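Local structure of dextranase (Pseudarthrobacter oxydans, 6NZS) at residues A[158-161]-A[166-169]; A[237-242]-A[264-269]; A[453-458]-A[462-467]. The protein catalyses the endohydrolysis of (1->6)-alpha-D-glucosidic linkages in dextran. All coordinates share one frame; numbering follows the deposited sequence.

Overall arrangement
Contact 1 comes first along the chain, in the N-terminal Ig-like domain, where residues 158-161 and 166-169 close a beta hairpin, with four residues between the segments; this hairpin also reaches Y439 and K441 of the beta-helix. Contact 2, at 237-242 and 264-269, spans 21 intervening residues and joins successive coils of that helix near its start. Far later, contact 3 draws together 453-458 and 462-467 across three residues, within one loop between strands 450-452 and 469-482. The three follow in series, none nesting in or crossing another, and none touches the next: their centres lie about 37 Å (1 and 2), 29 Å (1 and 3) and 35 Å (2 and 3) apart.

Contact 1 of 3, residues A[158-161]-A[166-169]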
ATOM      1  N   TYR A 158       1.368  19.949   8.217  1.00  9.11           N
ATOM      2  CA  TYR A 158       2.488  20.535   8.945  1.00 10.34           C
ATOM      3  C   TYR A 158       2.758  19.765  10.229  1.00  9.06           C
ATOM      4  O   TYR A 158       1.855  19.169  10.813  1.00  9.95           O
ATOM      5  CB  TYR A 158       2.173  21.983   9.347  1.00 10.12           C
ATOM      6  CG  TYR A 158       2.002  22.902   8.172  1.00 11.52           C
ATOM      7  CD1 TYR A 158       0.763  23.044   7.556  1.00 10.89           C
ATOM      8  CD2 TYR A 158       3.072  23.630   7.675  1.00 11.74           C
ATOM      9  CE1 TYR A 158       0.595  23.891   6.471  1.00 12.76           C
ATOM     10  CE2 TYR A 158       2.911  24.479   6.588  1.00 12.85           C
ATOM     11  CZ  TYR A 158       1.676  24.594   5.986  1.00 13.36           C
ATOM     12  OH  TYR A 158       1.511  25.446   4.906  1.00 14.24           O
ATOM     13  N   ASN A 159       4.008  19.803  10.677  1.00  8.63           N
ATOM     14  CA  ASN A 159       4.375  19.276  11.983  1.00  9.55           C
ATOM     15  C   ASN A 159       4.446  20.465  12.930  1.00  9.91           C
ATOM     16  O   ASN A 159       5.168  21.430  12.660  1.00 10.51           O
ATOM     17  CB  ASN A 159       5.713  18.530  11.926  1.00  8.91           C
ATOM     18  CG  ASN A 159       6.051  17.829  13.242  1.00 10.74           C
ATOM     19  OD1 ASN A 159       5.597  18.242  14.308  1.00 11.04           O
ATOM     20  ND2 ASN A 159       6.851  16.778  13.169  1.00 10.19           N
ATOM     21  N   ASP A 160       3.655  20.422  14.004  1.00 10.91           N
ATOM     22  CA  ASP A 160       3.648  21.538  14.949  1.00  9.41           C
ATOM     23  C   ASP A 160       4.856  21.554  15.881  1.00 10.28           C
ATOM     24  O   ASP A 160       4.995  22.490  16.687  1.00 11.14           O
ATOM     25  CB  ASP A 160       2.311  21.632  15.707  1.00 11.19           C
ATOM     26  CG  ASP A 160       2.102  20.518  16.738  1.00 11.94           C
ATOM     27  OD1 ASP A 160       3.011  19.703  17.003  1.00 11.42           O
ATOM     28  OD2 ASP A 160       0.986  20.466  17.298  1.00 15.58           O
ATOM     29  N   MET A 161       5.718  20.540  15.795  1.00 10.12           N
ATOM     30  CA  MET A 161       6.982  20.476  16.520  1.00  8.78           C
ATOM     31  C   MET A 161       6.802  20.346  18.025  1.00  9.91           C
ATOM     32  O   MET A 161       7.751  20.573  18.787  1.00 12.51           O
ATOM     33  CB  MET A 161       7.928  21.626  16.147  1.00 11.62           C
ATOM     34  CG  MET A 161       8.144  21.737  14.626  1.00 11.20           C
ATOM     35  SD  MET A 161       8.737  20.194  13.892  1.00 11.98           S
ATOM     36  CE  MET A 161      10.472  20.356  14.237  1.00 13.57           C
ATOM     37  N   GLY A 166       6.528  15.814  17.674  1.00 11.41           N
ATOM     38  CA  GLY A 166       5.595  16.650  16.962  1.00 10.62           C
ATOM     39  C   GLY A 166       4.286  15.932  16.719  1.00 10.87           C
ATOM     40  O   GLY A 166       4.118  14.738  16.987  1.00 13.09           O
ATOM     41  N   LYS A 167       3.333  16.697  16.200  1.00 12.36           N
ATOM     42  CA  LYS A 167       2.028  16.199  15.799  1.00 14.49           C
ATOM     43  C   LYS A 167       1.670  16.879  14.490  1.00 12.12           C
ATOM     44  O   LYS A 167       2.059  18.025  14.247  1.00 11.98           O
ATOM     45  CB  LYS A 167       0.944  16.549  16.832  1.00 17.48           C
ATOM     46  CG  LYS A 167       1.124  15.871  18.183  1.00 22.83           C
ATOM     47  CD  LYS A 167       0.482  14.496  18.199  1.00 23.85           C
ATOM     48  CE  LYS A 167       1.006  13.638  19.348  1.00 29.11           C
ATOM     49  NZ  LYS A 167       0.820  12.184  19.075  1.00 30.16           N
ATOM     50  N   LEU A 168       0.929  16.169  13.645  1.00 12.37           N
ATOM     51  CA  LEU A 168       0.481  16.770  12.398  1.00 10.27           C
ATOM     52  C   LEU A 168      -0.698  17.710  12.635  1.00 10.67           C
ATOM     53  O   LEU A 168      -1.555  17.475  13.491  1.00 14.02           O
ATOM     54  CB  LEU A 168       0.096  15.701  11.376  1.00 12.33           C
ATOM     55  CG  LEU A 168       1.271  14.937  10.777  1.00 11.61           C
ATOM     56  CD1 LEU A 168       0.729  13.967   9.747  1.00 14.50           C
ATOM     57  CD2 LEU A 168       2.298  15.859  10.149  1.00 12.62           C
ATOM     58  N   THR A 169      -0.738  18.783  11.851  1.00  9.92           N
ATOM     59  CA  THR A 169      -1.815  19.757  11.907  1.00 11.81           C
ATOM     60  C   THR A 169      -1.939  20.407  10.538  1.00 12.44           C
ATOM     61  O   THR A 169      -0.996  20.407   9.741  1.00 10.98           O
ATOM     62  CB  THR A 169      -1.526  20.814  12.984  1.00 12.11           C
ATOM     63  OG1 THR A 169      -2.573  21.793  12.996  1.00 14.17           O
ATOM     64  CG2 THR A 169      -0.202  21.506  12.695  1.00 15.20           C
TER
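Y158 pairs with T169 at the open end of a beta hairpin, each backbone donating to the other: Y158 N reaches T169 O at 2.8 Å, and T169 N reaches Y158 O at 2.8 Å. Their side chains share a face of the sheet, with T169 O in plane at the edge of the tyrosine ring. N159 and L168 form the next, non-hydrogen-bonded pair; on their face both side chains touch I178 of strand 176-192. With CG anti to the backbone N (chi1 -174°), N159 places OD1 to accept from the backbone N two residues on, M161 N, at 2.7 Å, an Asx turn. The donor lies above the amide plane. The same oxygen is 3.1 Å from G166 CA, where any beta carbon would collide with it, and G166's backbone angles also call for glycine. N159 ND2 bonds Y439 O outside the hairpin. D160 then sends its N to K167 O in a nearly straight bond of 2.9 Å. Its OD1 accepts K167 N at 3.1 Å from above the carboxylate plane. S162 OG bonds this same OD1, and D160 CB rests on T169 CG2 at 3.9 Å. Without the D160 carboxylate, as with an alanine here, K167 N and S162 OG would probably both lose the oxygen they share, weakening the tie across the loop mouth. Side-chain oxygens thus supplement the backbone bonds where the chain reverses: D160 OD1 bonds across the hairpin and N159 OD1 within the first segment, while the K167 ammonium turns outward to a salt bridge with E72.

Contact 2 of 3, residues A[237-242]-A[264-269]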
ATOM      1  N   TYR A 237     -22.335  -7.384   0.179  1.00 13.64           N
ATOM      2  CA  TYR A 237     -22.346  -8.486   1.133  1.00 14.09           C
ATOM      3  C   TYR A 237     -21.717  -8.019   2.439  1.00 17.32           C
ATOM      4  O   TYR A 237     -20.784  -7.213   2.436  1.00 15.83           O
ATOM      5  CB  TYR A 237     -21.564  -9.691   0.581  1.00 13.59           C
ATOM      6  CG  TYR A 237     -21.948 -10.049  -0.841  1.00 11.96           C
ATOM      7  CD1 TYR A 237     -21.384  -9.389  -1.932  1.00 11.98           C
ATOM      8  CD2 TYR A 237     -22.881 -11.049  -1.094  1.00 13.51           C
ATOM      9  CE1 TYR A 237     -21.749  -9.709  -3.235  1.00 13.50           C
ATOM     10  CE2 TYR A 237     -23.240 -11.390  -2.385  1.00 15.09           C
ATOM     11  CZ  TYR A 237     -22.677 -10.721  -3.454  1.00 13.59           C
ATOM     12  OH  TYR A 237     -23.054 -11.064  -4.733  1.00 15.72           O
ATOM     13  N   SER A 238     -22.225  -8.531   3.564  1.00 16.48           N
ATOM     14  CA  SER A 238     -21.831  -8.053   4.887  1.00 17.75           C
ATOM     15  C   SER A 238     -21.547  -9.232   5.809  1.00 16.61           C
ATOM     16  O   SER A 238     -22.435 -10.054   6.057  1.00 20.11           O
ATOM     17  CB  SER A 238     -22.938  -7.182   5.493  1.00 17.60           C
ATOM     18  OG  SER A 238     -22.653  -6.892   6.853  1.00 22.16           O
ATOM     19  N   MET A 239     -20.321  -9.303   6.333  1.00 15.13           N
ATOM     20  CA  MET A 239     -19.979 -10.304   7.342  1.00 16.33           C
ATOM     21  C   MET A 239     -20.261  -9.832   8.761  1.00 19.82           C
ATOM     22  O   MET A 239     -20.359 -10.664   9.670  1.00 18.42           O
ATOM     23  CB  MET A 239     -18.506 -10.715   7.230  1.00 15.98           C
ATOM     24  CG  MET A 239     -18.169 -11.548   5.994  1.00 17.56           C
ATOM     25  SD  MET A 239     -16.521 -12.269   6.088  1.00 15.32           S
ATOM     26  CE  MET A 239     -16.170 -12.553   4.354  1.00 14.08           C
ATOM     27  N   GLY A 240     -20.399  -8.527   8.967  1.00 16.23           N
ATOM     28  CA  GLY A 240     -20.607  -7.962  10.284  1.00 18.34           C
ATOM     29  C   GLY A 240     -19.305  -7.675  11.012  1.00 18.12           C
ATOM     30  O   GLY A 240     -18.216  -8.095  10.616  1.00 19.17           O
ATOM     31  N   SER A 241     -19.427  -6.938  12.118  1.00 17.22           N
ATOM     32  CA  SER A 241     -18.254  -6.603  12.918  1.00 16.21           C
ATOM     33  C   SER A 241     -17.727  -7.775  13.733  1.00 15.40           C
ATOM     34  O   SER A 241     -16.604  -7.693  14.247  1.00 17.28           O
ATOM     35  CB  SER A 241     -18.593  -5.457  13.874  1.00 19.64           C
ATOM     36  OG  SER A 241     -19.605  -5.856  14.787  1.00 24.74           O
ATOM     37  N   ASP A 242     -18.498  -8.855  13.861  1.00 18.64           N
ATOM     38  CA  ASP A 242     -18.189  -9.924  14.804  1.00 19.98           C
ATOM     39  C   ASP A 242     -18.041 -11.282  14.127  1.00 22.80           C
ATOM     40  O   ASP A 242     -18.263 -12.321  14.754  1.00 22.05           O
ATOM     41  CB  ASP A 242     -19.221  -9.978  15.932  1.00 21.81           C
ATOM     42  CG  ASP A 242     -20.642 -10.193  15.429  1.00 27.29           C
ATOM     43  OD1 ASP A 242     -20.886 -10.109  14.207  1.00 24.44           O
ATOM     44  OD2 ASP A 242     -21.530 -10.457  16.270  1.00 31.90           O
ATOM     45  N   GLY A 264     -15.885  -7.626   4.991  1.00 11.36           N
ATOM     46  CA  GLY A 264     -15.451  -8.839   5.671  1.00 12.47           C
ATOM     47  C   GLY A 264     -13.967  -9.103   5.455  1.00 14.39           C
ATOM     48  O   GLY A 264     -13.211  -8.211   5.082  1.00 12.97           O
ATOM     49  N   ALA A 265     -13.577 -10.350   5.730  1.00 14.12           N
ATOM     50  CA  ALA A 265     -12.189 -10.796   5.673  1.00 15.26           C
ATOM     51  C   ALA A 265     -12.199 -12.310   5.533  1.00 14.18           C
ATOM     52  O   ALA A 265     -13.196 -12.966   5.841  1.00 14.92           O
ATOM     53  CB  ALA A 265     -11.404 -10.374   6.917  1.00 13.58           C
ATOM     54  N   PHE A 266     -11.086 -12.862   5.050  1.00 12.65           N
ATOM     55  CA  PHE A 266     -11.023 -14.286   4.741  1.00 13.46           C
ATOM     56  C   PHE A 266      -9.779 -14.897   5.354  1.00 13.97           C
ATOM     57  O   PHE A 266      -8.678 -14.349   5.230  1.00 14.06           O
ATOM     58  CB  PHE A 266     -10.998 -14.539   3.230  1.00 14.47           C
ATOM     59  CG  PHE A 266     -12.294 -14.238   2.545  1.00 15.11           C
ATOM     60  CD1 PHE A 266     -13.342 -15.141   2.587  1.00 16.88           C
ATOM     61  CD2 PHE A 266     -12.469 -13.046   1.858  1.00 13.05           C
ATOM     62  CE1 PHE A 266     -14.540 -14.864   1.962  1.00 16.21           C
ATOM     63  CE2 PHE A 266     -13.670 -12.766   1.226  1.00 15.62           C
ATOM     64  CZ  PHE A 266     -14.708 -13.675   1.283  1.00 14.30           C
ATOM     65  N   ARG A 267      -9.952 -16.052   5.986  1.00 15.01           N
ATOM     66  CA  ARG A 267      -8.835 -16.849   6.462  1.00 15.61           C
ATOM     67  C   ARG A 267      -8.966 -18.243   5.874  1.00 12.83           C
ATOM     68  O   ARG A 267      -9.995 -18.906   6.059  1.00 14.98           O
ATOM     69  CB  ARG A 267      -8.817 -16.940   7.984  1.00 15.92           C
ATOM     70  CG  ARG A 267      -7.780 -17.941   8.465  1.00 15.65           C
ATOM     71  CD  ARG A 267      -7.538 -17.846   9.957  1.00 18.59           C
ATOM     72  NE  ARG A 267      -6.532 -18.813  10.373  1.00 19.21           N
ATOM     73  CZ  ARG A 267      -6.182 -19.027  11.634  1.00 20.63           C
ATOM     74  NH1 ARG A 267      -6.758 -18.334  12.605  1.00 24.48           N
ATOM     75  NH2 ARG A 267      -5.257 -19.936  11.921  1.00 21.37           N
ATOM     76  N   PHE A 268      -7.937 -18.673   5.149  1.00 14.15           N
ATOM     77  CA  PHE A 268      -7.844 -20.062   4.711  1.00 14.64           C
ATOM     78  C   PHE A 268      -7.125 -20.785   5.843  1.00 14.08           C
ATOM     79  O   PHE A 268      -5.896 -20.798   5.924  1.00 14.61           O
ATOM     80  CB  PHE A 268      -7.090 -20.166   3.393  1.00 15.04           C
ATOM     81  CG  PHE A 268      -7.866 -19.671   2.196  1.00 14.99           C
ATOM     82  CD1 PHE A 268      -7.973 -18.314   1.930  1.00 16.03           C
ATOM     83  CD2 PHE A 268      -8.457 -20.566   1.316  1.00 15.53           C
ATOM     84  CE1 PHE A 268      -8.664 -17.859   0.805  1.00 15.37           C
ATOM     85  CE2 PHE A 268      -9.141 -20.123   0.194  1.00 15.02           C
ATOM     86  CZ  PHE A 268      -9.252 -18.766  -0.059  1.00 16.34           C
ATOM     87  N   LEU A 269      -7.919 -21.376   6.739  1.00 15.23           N
ATOM     88  CA  LEU A 269      -7.387 -21.987   7.951  1.00 17.75           C
ATOM     89  C   LEU A 269      -6.553 -23.219   7.642  1.00 16.74           C
ATOM     90  O   LEU A 269      -5.562 -23.487   8.332  1.00 22.56           O
ATOM     91  CB  LEU A 269      -8.544 -22.355   8.871  1.00 20.00           C
ATOM     92  CG  LEU A 269      -8.241 -23.173  10.126  1.00 23.43           C
ATOM     93  CD1 LEU A 269      -7.733 -22.277  11.220  1.00 22.95           C
ATOM     94  CD2 LEU A 269      -9.492 -23.918  10.574  1.00 26.27           C
TER
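A265 N donates to M239 SD at 3.5 Å, a weak but fairly straight hydrogen bond (161° at the hydrogen) that links two successive coils of the parallel beta-helix. M239 directly follows strand 235-238, and G264 directly follows strand 260-263, the parallel neighbour of that strand one coil on. The two segments therefore meet at equivalent corners, and the M239 backbone is itself hydrogen-bonded to K263. From this corner the methionine side chain runs inward along the second segment. Its CG stands anti to the carbonyl carbon (chi1 -71°) and the chain continues extended, which carries the sulfur past G264 and the methyl group on to F266.

G264 gives the sulfur its passage. M239 SD lies 3.6 Å from G264 CA, and a beta carbon on that residue would clash with the sulfur. The backbone angles of G264 independently demand glycine, because a side chain would be jammed against the carbonyl oxygen of the preceding residue.

Beyond the sulfur, the two side chains cross at about a right angle in a Met-aromatic contact. M239 SD stands above the same face of the F266 ring as the methyl, 15° off the ring normal, but 5.4 Å from the centroid, so the methyl does the touching in a CH-pi interaction. Both residues are buried and both rest on A245 of strand 245-247; V219 adds to the surroundings of M239, and L222, V254 and L316 to those of F266. The contact is thus part of the apolar filling inside the coils. M239 CE sits over one ring face, displaced toward the rim, with its nearest ring atom, F266 CZ, at 3.6 Å.

Contact 3 of 3, residues A[453-458]-A[462-467]; sequences SSHWED and TTKADP
K464 lies across H455 and E457 in a salt-bridged contact inside one long loop of the parallel beta-helix, between strand 450-452 and strand 469-482. The loop forms a type I beta turn from H455 to D458, closed by D458 N donating to H455 O at 3.0 Å. Within the turn, E457 N also donates to H455 ND1 at 3.0 Å, meeting it in the plane of the imidazole with an angle of 166° at the hydrogen. This in-plane bond helps hold the rotation of the ring, whose CG is anti to the backbone N (chi1 -155°), and presents one face to the lysine.

The aliphatic part of K464 packs on that histidine: H455 CB and K464 CB approach to 3.5 Å, and K464 CE stands over the ring face, offset toward its rim, in a CH-pi contact 4.0 Å from the centroid. Past CE, the ammonium group leaves the ring for the E457 carboxylate. The loop thus packs the lysine's hydrocarbon against H455 while its charge is paired with the exposed E457. D458 directs its own carboxylate to G460 N.

K464 is bent at both chi2 and chi3, and these two bends bring NZ nearly along the C-O axis of E457 OE1, at a modelled 2.5 Å, short enough for the exact length to be doubtful.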
ATOM      1  N   SER A 453      14.608  -1.517  10.430  1.00 10.65           N
ATOM      2  CA  SER A 453      14.343  -1.066  11.787  1.00 10.73           C
ATOM      3  C   SER A 453      15.128  -1.908  12.790  1.00 11.27           C
ATOM      4  O   SER A 453      15.474  -3.069  12.532  1.00 12.58           O
ATOM      5  CB  SER A 453      12.850  -1.170  12.099  1.00 12.62           C
ATOM      6  OG  SER A 453      12.568  -0.688  13.411  1.00 12.43           O
ATOM      7  N   SER A 454      15.399  -1.309  13.947  1.00 12.43           N
ATOM      8  CA  SER A 454      15.944  -2.039  15.085  1.00 12.91           C
ATOM      9  C   SER A 454      14.926  -3.075  15.574  1.00 13.90           C
ATOM     10  O   SER A 454      13.806  -3.170  15.073  1.00 13.19           O
ATOM     11  CB  SER A 454      16.328  -1.044  16.174  1.00 13.60           C
ATOM     12  OG  SER A 454      15.212  -0.246  16.525  1.00 14.38           O
ATOM     13  N   HIS A 455      15.318  -3.857  16.587  1.00 14.59           N
ATOM     14  CA  HIS A 455      14.556  -5.048  16.957  1.00 14.83           C
ATOM     15  C   HIS A 455      13.230  -4.697  17.626  1.00 15.92           C
ATOM     16  O   HIS A 455      13.176  -3.864  18.532  1.00 16.71           O
ATOM     17  CB  HIS A 455      15.379  -5.921  17.900  1.00 16.30           C
ATOM     18  CG  HIS A 455      14.992  -7.367  17.864  1.00 16.51           C
ATOM     19  ND1 HIS A 455      13.815  -7.838  18.406  1.00 18.35           N
ATOM     20  CD2 HIS A 455      15.621  -8.444  17.335  1.00 17.59           C
ATOM     21  CE1 HIS A 455      13.739  -9.145  18.217  1.00 20.11           C
ATOM     22  NE2 HIS A 455      14.822  -9.536  17.571  1.00 18.29           N
ATOM     23  N   TRP A 456      12.163  -5.381  17.202  1.00 14.69           N
ATOM     24  CA  TRP A 456      10.837  -5.137  17.768  1.00 17.36           C
ATOM     25  C   TRP A 456      10.788  -5.401  19.270  1.00 17.27           C
ATOM     26  O   TRP A 456       9.978  -4.792  19.976  1.00 19.00           O
ATOM     27  CB  TRP A 456       9.775  -5.972  17.044  1.00 16.74           C
ATOM     28  CG  TRP A 456       9.870  -7.455  17.301  1.00 17.96           C
ATOM     29  CD1 TRP A 456      10.561  -8.370  16.568  1.00 19.20           C
ATOM     30  CD2 TRP A 456       9.242  -8.187  18.364  1.00 22.33           C
ATOM     31  NE1 TRP A 456      10.407  -9.630  17.105  1.00 21.38           N
ATOM     32  CE2 TRP A 456       9.602  -9.542  18.211  1.00 23.14           C
ATOM     33  CE3 TRP A 456       8.413  -7.825  19.433  1.00 24.49           C
ATOM     34  CZ2 TRP A 456       9.162 -10.537  19.086  1.00 25.60           C
ATOM     35  CZ3 TRP A 456       7.976  -8.812  20.300  1.00 23.73           C
ATOM     36  CH2 TRP A 456       8.353 -10.153  20.122  1.00 25.40           C
ATOM     37  N   GLU A 457      11.628  -6.306  19.777  1.00 17.84           N
ATOM     38  CA  GLU A 457      11.593  -6.610  21.205  1.00 20.83           C
ATOM     39  C   GLU A 457      12.119  -5.450  22.041  1.00 20.68           C
ATOM     40  O   GLU A 457      11.740  -5.305  23.211  1.00 22.07           O
ATOM     41  CB  GLU A 457      12.400  -7.872  21.499  1.00 24.50           C
ATOM     42  CG  GLU A 457      11.732  -9.164  21.053  1.00 24.30           C
ATOM     43  CD  GLU A 457      12.669 -10.361  21.113  1.00 27.06           C
ATOM     44  OE1 GLU A 457      13.849 -10.183  21.476  1.00 28.45           O
ATOM     45  OE2 GLU A 457      12.223 -11.481  20.789  1.00 33.65           O
ATOM     46  N   ASP A 458      13.004  -4.630  21.471  1.00 19.62           N
ATOM     47  CA  ASP A 458      13.581  -3.492  22.194  1.00 20.30           C
ATOM     48  C   ASP A 458      14.258  -2.619  21.132  1.00 19.30           C
ATOM     49  O   ASP A 458      15.417  -2.839  20.780  1.00 19.09           O
ATOM     50  CB  ASP A 458      14.568  -3.928  23.261  1.00 24.29           C
ATOM     51  CG  ASP A 458      15.103  -2.760  24.085  1.00 26.44           C
ATOM     52  OD1 ASP A 458      14.839  -1.588  23.734  1.00 24.01           O
ATOM     53  OD2 ASP A 458      15.792  -3.021  25.097  1.00 27.91           O
ATOM     54  N   THR A 462      21.103  -2.107  21.209  1.00 19.60           N
ATOM     55  CA  THR A 462      22.046  -2.354  20.126  1.00 18.39           C
ATOM     56  C   THR A 462      22.619  -3.762  20.162  1.00 19.41           C
ATOM     57  O   THR A 462      23.544  -4.059  19.399  1.00 18.89           O
ATOM     58  CB  THR A 462      23.169  -1.318  20.116  1.00 20.17           C
ATOM     59  OG1 THR A 462      23.965  -1.458  21.303  1.00 21.30           O
ATOM     60  CG2 THR A 462      22.591   0.092  20.053  1.00 19.40           C
ATOM     61  N   THR A 463      22.080  -4.634  21.020  1.00 19.74           N
ATOM     62  CA  THR A 463      22.602  -5.980  21.233  1.00 19.97           C
ATOM     63  C   THR A 463      21.646  -7.064  20.751  1.00 21.98           C
ATOM     64  O   THR A 463      21.729  -8.209  21.210  1.00 21.93           O
ATOM     65  CB  THR A 463      22.959  -6.194  22.707  1.00 21.40           C
ATOM     66  OG1 THR A 463      21.792  -5.993  23.521  1.00 22.73           O
ATOM     67  CG2 THR A 463      24.049  -5.224  23.125  1.00 21.76           C
ATOM     68  N   LYS A 464      20.753  -6.732  19.819  1.00 18.03           N
ATOM     69  CA  LYS A 464      19.726  -7.649  19.346  1.00 20.24           C
ATOM     70  C   LYS A 464      20.031  -8.233  17.970  1.00 17.19           C
ATOM     71  O   LYS A 464      19.154  -8.863  17.374  1.00 19.47           O
ATOM     72  CB  LYS A 464      18.366  -6.946  19.322  1.00 22.24           C
ATOM     73  CG  LYS A 464      17.951  -6.324  20.651  1.00 24.59           C
ATOM     74  CD  LYS A 464      17.584  -7.392  21.667  1.00 25.85           C
ATOM     75  CE  LYS A 464      16.145  -7.849  21.510  1.00 28.67           C
ATOM     76  NZ  LYS A 464      15.802  -8.927  22.496  1.00 31.55           N
ATOM     77  N   ALA A 465      21.242  -8.037  17.458  1.00 16.03           N
ATOM     78  CA  ALA A 465      21.631  -8.537  16.147  1.00 15.33           C
ATOM     79  C   ALA A 465      22.128  -9.980  16.240  1.00 20.34           C
ATOM     80  O   ALA A 465      22.383 -10.511  17.325  1.00 18.90           O
ATOM     81  CB  ALA A 465      22.716  -7.649  15.539  1.00 16.48           C
ATOM     82  N   ASP A 466      22.256 -10.617  15.076  1.00 15.48           N
ATOM     83  CA  ASP A 466      22.785 -11.978  14.963  1.00 17.39           C
ATOM     84  C   ASP A 466      23.789 -12.031  13.821  1.00 17.97           C
ATOM     85  O   ASP A 466      23.394 -12.083  12.642  1.00 17.44           O
ATOM     86  CB  ASP A 466      21.665 -12.990  14.747  1.00 16.50           C
ATOM     87  CG  ASP A 466      22.145 -14.435  14.851  1.00 20.23           C
ATOM     88  OD1 ASP A 466      23.370 -14.661  14.903  1.00 21.13           O
ATOM     89  OD2 ASP A 466      21.280 -15.339  14.866  1.00 22.39           O
ATOM     90  N   PRO A 467      25.091 -12.038  14.122  1.00 19.58           N
ATOM     91  CA  PRO A 467      26.102 -12.118  13.055  1.00 18.93           C
ATOM     92  C   PRO A 467      26.062 -13.413  12.259  1.00 19.58           C
ATOM     93  O   PRO A 467      26.726 -13.495  11.218  1.00 20.85           O
ATOM     94  CB  PRO A 467      27.432 -11.982  13.811  1.00 23.31           C
ATOM     95  CG  PRO A 467      27.068 -11.386  15.137  1.00 26.74           C
ATOM     96  CD  PRO A 467      25.698 -11.902  15.454  1.00 21.49           C
TER